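Local coordinates for protein restriction endonuclease PacI (Pseudomonas alcaligenes, PDB 3LDY) that probably cuts double-stranded DNA at a specific sequence as a metal-dependent restriction endonuclease of the HNH type, held together in part by bound zinc, at residues 12-17 with 57-62; 25-30 with 46-51; 90-95 with 104-109. All coordinates share one frame; numbering follows the deposited sequence. Where two conformers were deposited one is given.

Contact 1 of 3, residues 12-17 with 57-62; sequences AADEFY and LSAQRH. With nucleotides of chain C.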
loop_
_atom_site.group_PDB
_atom_site.type_symbol
_atom_site.label_atom_id
_atom_site.label_comp_id
_atom_site.label_asym_id
_atom_site.label_seq_id
_atom_site.Cartn_x
_atom_site.Cartn_y
_atom_site.Cartn_z
ATOM N N ALA A 12 -7.900 31.647 2.479
ATOM C CA ALA A 12 -8.040 31.549 1.031
ATOM C C ALA A 12 -8.916 30.351 0.616
ATOM O O ALA A 12 -9.037 29.352 1.359
ATOM C CB ALA A 12 -6.674 31.475 0.371
ATOM N N ALA A 13 -9.529 30.463 -0.565
ATOM C CA ALA A 13 -10.321 29.377 -1.151
ATOM C C ALA A 13 -9.625 28.013 -1.108
ATOM O O ALA A 13 -10.306 26.994 -1.029
ATOM C CB ALA A 13 -10.697 29.706 -2.595
ATOM N N ASP A 14 -8.290 27.987 -1.192
ATOM C CA ASP A 14 -7.557 26.697 -1.212
ATOM C C ASP A 14 -7.462 25.980 0.168
ATOM O O ASP A 14 -6.946 24.862 0.253
ATOM C CB ASP A 14 -6.174 26.830 -1.891
ATOM C CG ASP A 14 -5.197 27.687 -1.097
ATOM O OD1 ASP A 14 -5.626 28.383 -0.161
ATOM O OD2 ASP A 14 -3.983 27.669 -1.416
ATOM N N GLU A 15 -7.964 26.631 1.226
ATOM C CA GLU A 15 -8.074 26.024 2.560
ATOM C C GLU A 15 -9.429 25.385 2.749
ATOM O O GLU A 15 -9.680 24.751 3.787
ATOM C CB GLU A 15 -7.954 27.065 3.661
ATOM C CG GLU A 15 -6.595 27.258 4.327
ATOM C CD GLU A 15 -5.677 26.059 4.361
ATOM O OE1 GLU A 15 -5.882 25.076 5.108
ATOM O OE2 GLU A 15 -4.673 26.149 3.652
ATOM N N PHE A 16 -10.306 25.582 1.767
ATOM C CA PHE A 16 -11.646 24.997 1.791
ATOM C C PHE A 16 -11.803 23.838 0.791
ATOM O O PHE A 16 -10.955 23.651 -0.094
ATOM C CB PHE A 16 -12.714 26.109 1.612
ATOM C CG PHE A 16 -12.748 27.093 2.778
ATOM C CD1 PHE A 16 -12.143 28.343 2.674
ATOM C CD2 PHE A 16 -13.333 26.727 3.999
ATOM C CE1 PHE A 16 -12.152 29.242 3.766
ATOM C CE2 PHE A 16 -13.333 27.601 5.103
ATOM C CZ PHE A 16 -12.744 28.869 4.987
ATOM N N TYR A 17 -12.870 23.051 0.962
ATOM C CA TYR A 17 -13.193 21.916 0.096
ATOM C C TYR A 17 -14.013 22.358 -1.132
ATOM O O TYR A 17 -14.561 23.455 -1.148
ATOM C CB TYR A 17 -13.953 20.851 0.895
ATOM C CG TYR A 17 -13.077 20.115 1.897
ATOM C CD1 TYR A 17 -13.138 20.406 3.271
ATOM C CD2 TYR A 17 -12.166 19.138 1.469
ATOM C CE1 TYR A 17 -12.305 19.715 4.198
ATOM C CE2 TYR A 17 -11.331 18.465 2.385
ATOM C CZ TYR A 17 -11.408 18.753 3.733
ATOM O OH TYR A 17 -10.578 18.064 4.595
ATOM N N LEU A 57 -0.809 26.160 6.016
ATOM C CA LEU A 57 -1.732 26.506 4.943
ATOM C C LEU A 57 -1.500 25.702 3.667
ATOM O O LEU A 57 -0.383 25.261 3.388
ATOM C CB LEU A 57 -1.674 28.005 4.652
ATOM C CG LEU A 57 -2.096 28.923 5.797
ATOM C CD1 LEU A 57 -1.688 30.335 5.440
ATOM C CD2 LEU A 57 -3.621 28.823 6.131
ATOM N N SER A 58 -2.563 25.555 2.881
ATOM C CA SER A 58 -2.600 24.618 1.751
ATOM C C SER A 58 -1.410 24.681 0.776
ATOM O O SER A 58 -0.850 23.637 0.417
ATOM C CB SER A 58 -3.926 24.736 1.010
ATOM O OG SER A 58 -4.021 23.702 0.041
ATOM N N ALA A 59 -1.000 25.884 0.381
ATOM C CA ALA A 59 0.076 26.053 -0.614
ATOM C C ALA A 59 1.469 25.712 -0.072
ATOM O O ALA A 59 2.419 25.532 -0.852
ATOM C CB ALA A 59 0.061 27.471 -1.206
ATOM N N GLN A 60 1.582 25.588 1.246
ATOM C CA GLN A 60 2.849 25.234 1.897
ATOM C C GLN A 60 2.981 23.752 2.210
ATOM O O GLN A 60 4.064 23.277 2.559
ATOM C CB GLN A 60 3.021 26.035 3.183
ATOM C CG GLN A 60 3.194 27.511 2.930
ATOM C CD GLN A 60 4.200 27.749 1.842
ATOM O OE1 GLN A 60 5.379 27.424 2.000
ATOM N NE2 GLN A 60 3.745 28.297 0.714
ATOM N N ARG A 61 1.877 23.011 2.083
ATOM C CA ARG A 61 1.854 21.581 2.417
ATOM C C ARG A 61 2.375 20.664 1.305
ATOM O O ARG A 61 1.943 20.758 0.162
ATOM C CB ARG A 61 0.455 21.144 2.848
ATOM C CG ARG A 61 0.024 21.763 4.156
ATOM C CD ARG A 61 -1.123 21.018 4.778
ATOM N NE ARG A 61 -2.422 21.292 4.136
ATOM C CZ ARG A 61 -3.230 22.311 4.440
ATOM N NH1 ARG A 61 -2.875 23.219 5.337
ATOM N NH2 ARG A 61 -4.400 22.446 3.820
ATOM N N HIS A 62 3.305 19.781 1.661
ATOM C CA HIS A 62 3.830 18.746 0.763
ATOM C C HIS A 62 4.033 17.493 1.597
ATOM O O HIS A 62 4.441 17.580 2.767
ATOM C CB HIS A 62 5.189 19.135 0.168
ATOM C CG HIS A 62 5.176 20.417 -0.594
ATOM N ND1 HIS A 62 5.339 20.469 -1.965
ATOM C CD2 HIS A 62 5.029 21.702 -0.184
ATOM C CE1 HIS A 62 5.297 21.729 -2.364
ATOM N NE2 HIS A 62 5.098 22.494 -1.308
ATOM P P DA C 5 -10.327 14.885 2.735
ATOM O OP1 DA C 5 -9.467 15.346 1.626
ATOM O OP2 DA C 5 -10.217 15.503 4.081
ATOM O "O5'" DA C 5 -11.872 15.030 2.352
ATOM C "C5'" DA C 5 -12.336 14.856 1.016
ATOM C "C4'" DA C 5 -13.864 14.912 0.972
ATOM O "O4'" DA C 5 -14.383 13.922 1.900
ATOM C "C3'" DA C 5 -14.557 16.208 1.387
ATOM O "O3'" DA C 5 -15.859 16.291 0.784
ATOM C "C2'" DA C 5 -14.716 16.023 2.897
ATOM C "C1'" DA C 5 -15.057 14.532 2.984
ATOM N N9 DA C 5 -14.645 13.875 4.228
ATOM C C8 DA C 5 -13.557 14.200 5.003
ATOM N N7 DA C 5 -13.419 13.457 6.060
ATOM C C5 DA C 5 -14.464 12.563 5.986
ATOM C C6 DA C 5 -14.873 11.498 6.825
ATOM N N6 DA C 5 -14.224 11.158 7.945
ATOM N N1 DA C 5 -15.979 10.800 6.466
ATOM C C2 DA C 5 -16.624 11.151 5.357
ATOM N N3 DA C 5 -16.334 12.121 4.494
ATOM C C4 DA C 5 -15.238 12.804 4.865
ATOM P P DG C 6 -16.414 17.581 0.017
ATOM O OP1 DG C 6 -15.504 17.865 -1.103
ATOM O OP2 DG C 6 -16.652 18.653 1.004
ATOM O "O5'" DG C 6 -17.864 17.098 -0.478
ATOM C "C5'" DG C 6 -18.025 15.701 -0.791
ATOM C "C4'" DG C 6 -18.985 15.002 0.163
ATOM O "O4'" DG C 6 -18.441 14.869 1.492
ATOM C "C3'" DG C 6 -20.343 15.659 0.378
ATOM O "O3'" DG C 6 -21.315 14.786 -0.168
ATOM C "C2'" DG C 6 -20.496 15.759 1.897
ATOM C "C1'" DG C 6 -19.544 14.668 2.335
ATOM N N9 DG C 6 -19.035 14.755 3.691
ATOM C C8 DG C 6 -18.240 15.745 4.210
ATOM N N7 DG C 6 -17.918 15.539 5.453
ATOM C C5 DG C 6 -18.541 14.341 5.767
ATOM C C6 DG C 6 -18.556 13.621 6.978
ATOM O O6 DG C 6 -17.992 13.896 8.034
ATOM N N1 DG C 6 -19.299 12.452 6.900
ATOM C C2 DG C 6 -19.956 12.028 5.775
ATOM N N2 DG C 6 -20.616 10.875 5.909
ATOM N N3 DG C 6 -19.956 12.691 4.621
ATOM C C4 DG C 6 -19.232 13.840 4.696
HETATM O O HOH W 1 -2.496 28.597 0.702
#
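The side chain of Glu15 turns sharply at chi2 (-28°), which carries its carboxylate across to Ser58 and Arg61. Arg61 bends at chi3 (-76°) and brings its guanidinium to the same carboxylate. Two short 3-10 turns, 13-15 and 58-60, meet here. The first lies in the loop before helix 25-40, the second in the loop after helix 48-55. Arg61 NH2 makes a salt bridge to Glu15 OE1 at 3.3 Å. The bond leaves in the guanidinium plane and meets OE1 on its syn side, tilted 26° out of the carboxylate plane; the two planes are almost perpendicular. Glu15 OE2 faces the backbone N of Ser58, at a modelled 2.3 Å that is too short to take at face value. Ser58 CA lies over one face of the guanidinium, toward its rim. Glu70 has a salt bridge to Arg61 NE and accepts from Ser58 OG, so it ties both residues from outside. On the DNA side, Tyr17 OH donates to OP2 of DA5 of chain C at 2.6 Å, with the sugar of that nucleotide over one ring face. A water donates to Asp14 OD2 at 2.7 Å and accepts from Ala59 N at 3.1 Å, bridging the two turns.

Contact 2 of 3, residues 25-30 with 46-51; sequences KGCMTW and FTKATF. With ZN (zinc ion), chain E; nucleotides of chain C.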
loop_
_atom_site.group_PDB
_atom_site.type_symbol
_atom_site.label_atom_id
_atom_site.label_comp_id
_atom_site.label_asym_id
_atom_site.label_seq_id
_atom_site.Cartn_x
_atom_site.Cartn_y
_atom_site.Cartn_z
ATOM N N LYS A 25 -10.032 22.870 5.745
ATOM C CA LYS A 25 -9.270 21.604 5.738
ATOM C C LYS A 25 -8.618 21.299 7.095
ATOM O O LYS A 25 -8.551 20.147 7.508
ATOM C CB LYS A 25 -8.194 21.623 4.650
ATOM C CG LYS A 25 -8.725 21.623 3.221
ATOM C CD LYS A 25 -7.592 21.905 2.248
ATOM C CE LYS A 25 -8.051 21.714 0.800
ATOM N NZ LYS A 25 -6.906 21.904 -0.153
ATOM N N GLY A 26 -8.129 22.341 7.767
ATOM C CA GLY A 26 -7.541 22.223 9.100
ATOM C C GLY A 26 -8.558 21.735 10.111
ATOM O O GLY A 26 -8.293 20.779 10.878
ATOM N N CYS A 27 -9.722 22.386 10.116
ATOM C CA CYS A 27 -10.822 21.970 10.990
ATOM C C CYS A 27 -11.242 20.529 10.704
ATOM O O CYS A 27 -11.348 19.708 11.622
ATOM C CB CYS A 27 -12.014 22.945 10.898
ATOM S SG CYS A 27 -11.774 24.479 11.870
ATOM N N MET A 28 -11.451 20.209 9.435
ATOM C CA MET A 28 -11.868 18.851 9.064
ATOM C C MET A 28 -10.830 17.782 9.431
ATOM O O MET A 28 -11.181 16.697 9.902
ATOM C CB MET A 28 -12.200 18.784 7.577
ATOM C CG MET A 28 -12.677 17.402 7.109
ATOM S SD MET A 28 -14.314 16.979 7.752
ATOM C CE MET A 28 -15.308 17.498 6.367
ATOM N N THR A 29 -9.559 18.090 9.185
ATOM C CA THR A 29 -8.458 17.180 9.506
ATOM C C THR A 29 -8.326 17.011 11.022
ATOM O O THR A 29 -8.088 15.896 11.519
ATOM C CB THR A 29 -7.151 17.633 8.838
ATOM O OG1 THR A 29 -7.358 17.635 7.423
ATOM C CG2 THR A 29 -6.012 16.670 9.129
ATOM N N TRP A 30 -8.528 18.104 11.750
ATOM C CA TRP A 30 -8.593 18.025 13.206
ATOM C C TRP A 30 -9.770 17.161 13.732
ATOM O O TRP A 30 -9.553 16.320 14.615
ATOM C CB TRP A 30 -8.562 19.406 13.856
ATOM C CG TRP A 30 -8.773 19.331 15.373
ATOM C CD1 TRP A 30 -9.905 19.672 16.069
ATOM C CD2 TRP A 30 -7.837 18.852 16.340
ATOM N NE1 TRP A 30 -9.721 19.439 17.405
ATOM C CE2 TRP A 30 -8.463 18.936 17.604
ATOM C CE3 TRP A 30 -6.535 18.338 16.258
ATOM C CZ2 TRP A 30 -7.818 18.558 18.793
ATOM C CZ3 TRP A 30 -5.890 17.966 17.423
ATOM C CH2 TRP A 30 -6.532 18.081 18.687
ATOM N N PHE A 46 -1.790 16.747 20.713
ATOM C CA PHE A 46 -2.132 18.012 20.048
ATOM C C PHE A 46 -3.337 18.676 20.745
ATOM O O PHE A 46 -4.264 17.983 21.194
ATOM C CB PHE A 46 -2.542 17.776 18.590
ATOM C CG PHE A 46 -1.400 17.626 17.621
ATOM C CD1 PHE A 46 -1.133 16.387 17.034
ATOM C CD2 PHE A 46 -0.636 18.731 17.239
ATOM C CE1 PHE A 46 -0.105 16.233 16.102
ATOM C CE2 PHE A 46 0.405 18.591 16.301
ATOM C CZ PHE A 46 0.673 17.333 15.730
ATOM N N THR A 47 -3.323 20.007 20.860
ATOM C CA THR A 47 -4.567 20.747 21.051
ATOM C C THR A 47 -4.948 21.249 19.659
ATOM O O THR A 47 -4.114 21.195 18.739
ATOM C CB THR A 47 -4.413 21.946 21.989
ATOM O OG1 THR A 47 -3.476 22.883 21.424
ATOM C CG2 THR A 47 -4.003 21.505 23.412
ATOM N N LYS A 48 -6.183 21.733 19.493
ATOM C CA LYS A 48 -6.617 22.246 18.189
ATOM C C LYS A 48 -5.680 23.370 17.714
ATOM O O LYS A 48 -5.218 23.354 16.573
ATOM C CB LYS A 48 -8.073 22.738 18.210
ATOM C CG LYS A 48 -8.658 22.894 16.805
ATOM C CD LYS A 48 -10.078 23.442 16.800
ATOM C CE LYS A 48 -10.744 23.069 15.492
ATOM N NZ LYS A 48 -11.945 23.872 15.142
ATOM N N ALA A 49 -5.371 24.289 18.618
ATOM C CA ALA A 49 -4.495 25.437 18.354
ATOM C C ALA A 49 -3.086 25.047 17.886
ATOM O O ALA A 49 -2.621 25.552 16.856
ATOM C CB ALA A 49 -4.449 26.413 19.587
ATOM N N THR A 50 -2.399 24.161 18.607
ATOM C CA THR A 50 -1.108 23.666 18.148
ATOM C C THR A 50 -1.252 22.893 16.834
ATOM O O THR A 50 -0.390 22.985 15.941
ATOM C CB THR A 50 -0.426 22.774 19.209
ATOM O OG1 THR A 50 -0.228 23.530 20.409
ATOM C CG2 THR A 50 0.922 22.286 18.694
ATOM N N PHE A 51 -2.344 22.135 16.697
ATOM C CA PHE A 51 -2.507 21.391 15.443
ATOM C C PHE A 51 -2.617 22.337 14.242
ATOM O O PHE A 51 -1.938 22.124 13.238
ATOM C CB PHE A 51 -3.691 20.409 15.420
ATOM C CG PHE A 51 -3.915 19.792 14.041
ATOM C CD1 PHE A 51 -3.048 18.794 13.560
ATOM C CD2 PHE A 51 -4.952 20.241 13.216
ATOM C CE1 PHE A 51 -3.210 18.252 12.258
ATOM C CE2 PHE A 51 -5.125 19.719 11.941
ATOM C CZ PHE A 51 -4.257 18.710 11.453
HETATM ZN ZN ZN E . -11.535 26.087 10.249
ATOM P P DA C 5 -10.327 14.885 2.735
ATOM O OP1 DA C 5 -9.467 15.346 1.626
ATOM O OP2 DA C 5 -10.217 15.503 4.081
ATOM O "O5'" DA C 5 -11.872 15.030 2.352
ATOM C "C5'" DA C 5 -12.336 14.856 1.016
ATOM C "C4'" DA C 5 -13.864 14.912 0.972
ATOM O "O4'" DA C 5 -14.383 13.922 1.900
ATOM C "C3'" DA C 5 -14.557 16.208 1.387
ATOM O "O3'" DA C 5 -15.859 16.291 0.784
ATOM C "C2'" DA C 5 -14.716 16.023 2.897
ATOM C "C1'" DA C 5 -15.057 14.532 2.984
ATOM N N9 DA C 5 -14.645 13.875 4.228
ATOM C C8 DA C 5 -13.557 14.200 5.003
ATOM N N7 DA C 5 -13.419 13.457 6.060
ATOM C C5 DA C 5 -14.464 12.563 5.986
ATOM C C6 DA C 5 -14.873 11.498 6.825
ATOM N N6 DA C 5 -14.224 11.158 7.945
ATOM N N1 DA C 5 -15.979 10.800 6.466
ATOM C C2 DA C 5 -16.624 11.151 5.357
ATOM N N3 DA C 5 -16.334 12.121 4.494
ATOM C C4 DA C 5 -15.238 12.804 4.865
#
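Gly26 meets Phe51 through its backbone: its O lies at the edge of the Phe51 ring, 3.5 Å from CE2. This is helix-helix packing, in which the first turns of helix 25-40 lie against the start of helix 48-55. Next comes Cys27, a ligand of the zinc ion of chain E, with SG at 2.3 Å. Cys4, Cys7 and Cys24 complete the four-cysteine site. The extended chain of Lys48 places NZ 3.3 Å from Cys27 SG, where its charge would probably offset some of the negative charge of the sulfurs. Met28 turns from the protein contact to the DNA and packs on DA5 of chain C. Thr29 sets its methyl CG2 3.6 Å from Phe51 CZ, while its OG1 bonds back to Lys25 O. Trp30 buries the most surface. With CG anti to the backbone N (chi1 174°), its indole reaches across to the second helix. Lys48 CG makes a CH-pi contact over the five-membered ring, 3.7 Å from its centroid. Phe51 lies obliquely to the six-membered ring, the planes 34° apart, and its CB is 3.6 Å from Trp30 CE3. Thr47 caps the second helix by accepting from Thr50 N. At the far end of the indole, the ring edge at Trp30 CH2 meets Phe46 O, 3.4 Å away.

Contact 3 of 3, residues 90-95 with 104-109; sequences GVDRSD and NARLAC. With CA (calcium ion), chain F; ZN (zinc ion), chain D; nucleotides of chain C.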
loop_
_atom_site.group_PDB
_atom_site.type_symbol
_atom_site.label_atom_id
_atom_site.label_comp_id
_atom_site.label_asym_id
_atom_site.label_seq_id
_atom_site.Cartn_x
_atom_site.Cartn_y
_atom_site.Cartn_z
ATOM N N GLY A 90 -2.704 14.415 4.876
ATOM C CA GLY A 90 -3.028 14.044 6.257
ATOM C C GLY A 90 -1.790 13.868 7.105
ATOM O O GLY A 90 -0.693 14.260 6.714
ATOM N N VAL A 91 -1.960 13.309 8.291
ATOM C CA VAL A 91 -0.823 13.110 9.173
ATOM C C VAL A 91 -0.524 11.619 9.361
ATOM O O VAL A 91 -1.435 10.783 9.488
ATOM C CB VAL A 91 -0.878 13.977 10.522
ATOM C CG1 VAL A 91 -2.182 14.741 10.703
ATOM C CG2 VAL A 91 -0.515 13.199 11.748
ATOM N N ASP A 92 0.760 11.313 9.276
ATOM C CA ASP A 92 1.284 9.989 9.481
ATOM C C ASP A 92 1.799 9.962 10.918
ATOM O O ASP A 92 2.529 10.866 11.311
ATOM C CB ASP A 92 2.445 9.781 8.496
ATOM C CG ASP A 92 3.392 8.643 8.902
ATOM O OD1 ASP A 92 2.911 7.553 9.287
ATOM O OD2 ASP A 92 4.634 8.822 8.792
ATOM N N ARG A 93 1.396 8.952 11.697
ATOM C CA ARG A 93 2.000 8.662 13.016
ATOM C C ARG A 93 3.311 7.957 12.675
ATOM O O ARG A 93 3.338 6.736 12.444
ATOM C CB ARG A 93 1.073 7.774 13.875
ATOM C CG ARG A 93 -0.321 8.415 14.148
ATOM C CD ARG A 93 -1.326 7.473 14.866
ATOM N NE ARG A 93 -1.718 6.365 13.988
ATOM C CZ ARG A 93 -1.236 5.128 14.069
ATOM N NH1 ARG A 93 -0.372 4.804 15.023
ATOM N NH2 ARG A 93 -1.635 4.201 13.201
ATOM N N SER A 94 4.396 8.721 12.589
ATOM C CA SER A 94 5.575 8.171 11.936
ATOM C C SER A 94 6.036 6.842 12.574
ATOM O O SER A 94 6.265 5.892 11.838
ATOM C CB SER A 94 6.686 9.189 11.829
ATOM O OG SER A 94 7.031 9.543 13.105
ATOM N N ASP A 95 6.159 6.785 13.911
ATOM C CA ASP A 95 6.192 5.517 14.648
ATOM C C ASP A 95 4.745 5.044 14.744
ATOM O O ASP A 95 3.929 5.617 15.466
ATOM C CB ASP A 95 6.841 5.682 16.054
ATOM C CG ASP A 95 6.848 4.394 16.882
ATOM O OD1 ASP A 95 7.581 4.353 17.898
ATOM O OD2 ASP A 95 6.139 3.408 16.558
ATOM N N ASN A 104 5.624 12.957 17.078
ATOM C CA ASN A 104 5.344 11.773 16.225
ATOM C C ASN A 104 4.648 12.026 14.876
ATOM O O ASN A 104 4.639 11.156 14.028
ATOM C CB ASN A 104 4.550 10.704 17.000
ATOM C CG ASN A 104 4.599 9.327 16.331
ATOM O OD1 ASN A 104 5.645 8.895 15.841
ATOM N ND2 ASN A 104 3.456 8.647 16.291
ATOM N N ALA A 105 4.060 13.200 14.688
ATOM C CA ALA A 105 3.339 13.540 13.446
ATOM C C ALA A 105 4.268 13.953 12.324
ATOM O O ALA A 105 5.302 14.593 12.546
ATOM C CB ALA A 105 2.311 14.626 13.692
ATOM N N ARG A 106 3.867 13.583 11.116
ATOM C CA ARG A 106 4.552 13.914 9.898
ATOM C C ARG A 106 3.443 14.097 8.863
ATOM O O ARG A 106 2.474 13.337 8.851
ATOM C CB ARG A 106 5.410 12.711 9.517
ATOM C CG ARG A 106 6.597 13.056 8.703
ATOM C CD ARG A 106 7.649 11.951 8.801
ATOM N NE ARG A 106 8.413 12.069 7.581
ATOM C CZ ARG A 106 9.626 11.596 7.367
ATOM N NH1 ARG A 106 10.277 10.920 8.310
ATOM N NH2 ARG A 106 10.177 11.808 6.175
ATOM N N LEU A 107 3.556 15.112 8.015
ATOM C CA LEU A 107 2.599 15.302 6.934
ATOM C C LEU A 107 2.832 14.239 5.876
ATOM O O LEU A 107 3.989 14.043 5.415
ATOM C CB LEU A 107 2.788 16.674 6.317
ATOM C CG LEU A 107 1.522 17.346 5.802
ATOM C CD1 LEU A 107 0.456 17.509 6.873
ATOM C CD2 LEU A 107 1.879 18.687 5.174
ATOM N N ALA A 108 1.779 13.512 5.520
ATOM C CA ALA A 108 1.912 12.561 4.402
ATOM C C ALA A 108 0.655 12.500 3.500
ATOM O O ALA A 108 -0.479 12.650 3.993
ATOM C CB ALA A 108 2.279 11.174 4.917
ATOM N N CYS A 109 0.856 12.275 2.203
ATOM C CA CYS A 109 -0.280 12.075 1.283
ATOM C C CYS A 109 -0.926 10.715 1.605
ATOM O O CYS A 109 -0.259 9.840 2.117
ATOM C CB CYS A 109 0.167 12.127 -0.217
ATOM S SG CYS A 109 1.450 10.894 -0.856
HETATM CA CA CA F . 0.756 6.414 9.056
HETATM ZN ZN ZN D . 3.439 10.970 -0.699
ATOM P P DT C 3 -2.063 6.758 10.189
ATOM O OP1 DT C 3 -0.813 7.496 10.408
ATOM O OP2 DT C 3 -2.969 6.263 11.304
ATOM O "O5'" DT C 3 -2.998 7.661 9.244
ATOM C "C5'" DT C 3 -4.441 7.594 9.265
ATOM C "C4'" DT C 3 -4.916 7.903 7.843
ATOM O "O4'" DT C 3 -5.781 6.815 7.474
ATOM C "C3'" DT C 3 -5.750 9.173 7.592
ATOM O "O3'" DT C 3 -5.526 9.655 6.276
ATOM C "C2'" DT C 3 -7.192 8.708 7.693
ATOM C "C1'" DT C 3 -7.100 7.258 7.262
ATOM N N1 DT C 3 -8.016 6.377 8.045
ATOM C C2 DT C 3 -8.967 5.675 7.336
ATOM O O2 DT C 3 -9.053 5.762 6.141
ATOM N N3 DT C 3 -9.835 4.881 8.060
ATOM C C4 DT C 3 -9.821 4.723 9.416
ATOM O O4 DT C 3 -10.640 3.994 9.961
ATOM C C5 DT C 3 -8.787 5.486 10.123
ATOM C C7 DT C 3 -8.694 5.370 11.615
ATOM C C6 DT C 3 -7.939 6.285 9.423
ATOM P P DT C 2 -2.151 1.024 11.937
ATOM O OP1 DT C 2 -0.901 1.376 12.647
ATOM O OP2 DT C 2 -3.420 0.908 12.706
ATOM O "O5'" DT C 2 -2.399 2.046 10.729
ATOM C "C5'" DT C 2 -1.292 2.457 9.952
ATOM C "C4'" DT C 2 -1.730 3.210 8.708
ATOM O "O4'" DT C 2 -2.582 2.369 7.906
ATOM C "C3'" DT C 2 -2.570 4.448 8.939
ATOM O "O3'" DT C 2 -1.694 5.504 9.264
ATOM C "C2'" DT C 2 -3.209 4.599 7.548
ATOM C "C1'" DT C 2 -3.475 3.149 7.140
ATOM N N1 DT C 2 -4.891 2.725 7.440
ATOM C C2 DT C 2 -5.827 2.678 6.411
ATOM O O2 DT C 2 -5.506 2.929 5.282
ATOM N N3 DT C 2 -7.140 2.320 6.704
ATOM C C4 DT C 2 -7.566 1.999 7.975
ATOM O O4 DT C 2 -8.756 1.681 8.215
ATOM C C5 DT C 2 -6.555 2.086 9.021
ATOM C C7 DT C 2 -6.924 1.759 10.453
ATOM C C6 DT C 2 -5.286 2.441 8.706
HETATM O O HOH W 2 1.583 5.097 11.013
HETATM O O HOH W 3 1.631 4.537 7.647
#
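Asp92 sits opposite Arg106 in the hairpin and holds the calcium ion through OD1. The metal also takes OP1 of DT3 at 2.3 Å and O3' of DT2, both of chain C, with two waters and Asn113 as the other ligands. It thus grips the phosphate between them. Arg93 holds the same phosphate. Its backbone N donates to OP1 of DT3 at 2.9 Å. Bent at chi3 (-68°), its side chain brings NE and NH2 edge-on to OP2 of DT3, NH2 also reaches OP1 of DT2, and NH1 bonds to Ser96. A metal-bound water donates to Arg93 O. Asp92 OD2 is held in turn by Tyr65 OH.

The next shell is the antiparallel ladder. Asp92 N donates to Arg106 O at 2.7 Å in a nearly straight bond, and Gly90 and Ala108 bond both ways. Val91 CG2 and Ala105 CB touch on the other face, where Trp54 of helix 48-55 covers them. Asn104 closes the turn end. Its OD1 takes Asp95 N at 2.9 Å on a lone pair, and its ND2 donates to Asp95 O and Gly99 O. Ser94 N bonds to Asn104 O. At the other end, Cys109 SG binds the zinc ion of chain D. A two-stranded hairpin followed by a helix carrying Asn113, with a metal between, is characteristic of the beta-beta-alpha-metal active site of HNH nucleases.

Contact 2 is mostly buried. Contacts 1 and 3 are only partly so, and lie on opposite sides of the chain's centre. The chemistry follows. Contact 2 packs aromatic and aliphatic groups between helices, contact 1 relies on charge between loops, and contact 3 is a backbone ladder with a metal on one face. Contacts 1 and 2 share a junction: Glu15 O probably bonds to Lys25 N, and both place a residue on DA5. Contact 3 meets contact 2 through Ala105 on Phe46 and Val91 on Phe51, and contact 1 through Leu107 on Arg61. Contacts 2 and 3 each supply one cysteine to a different zinc site.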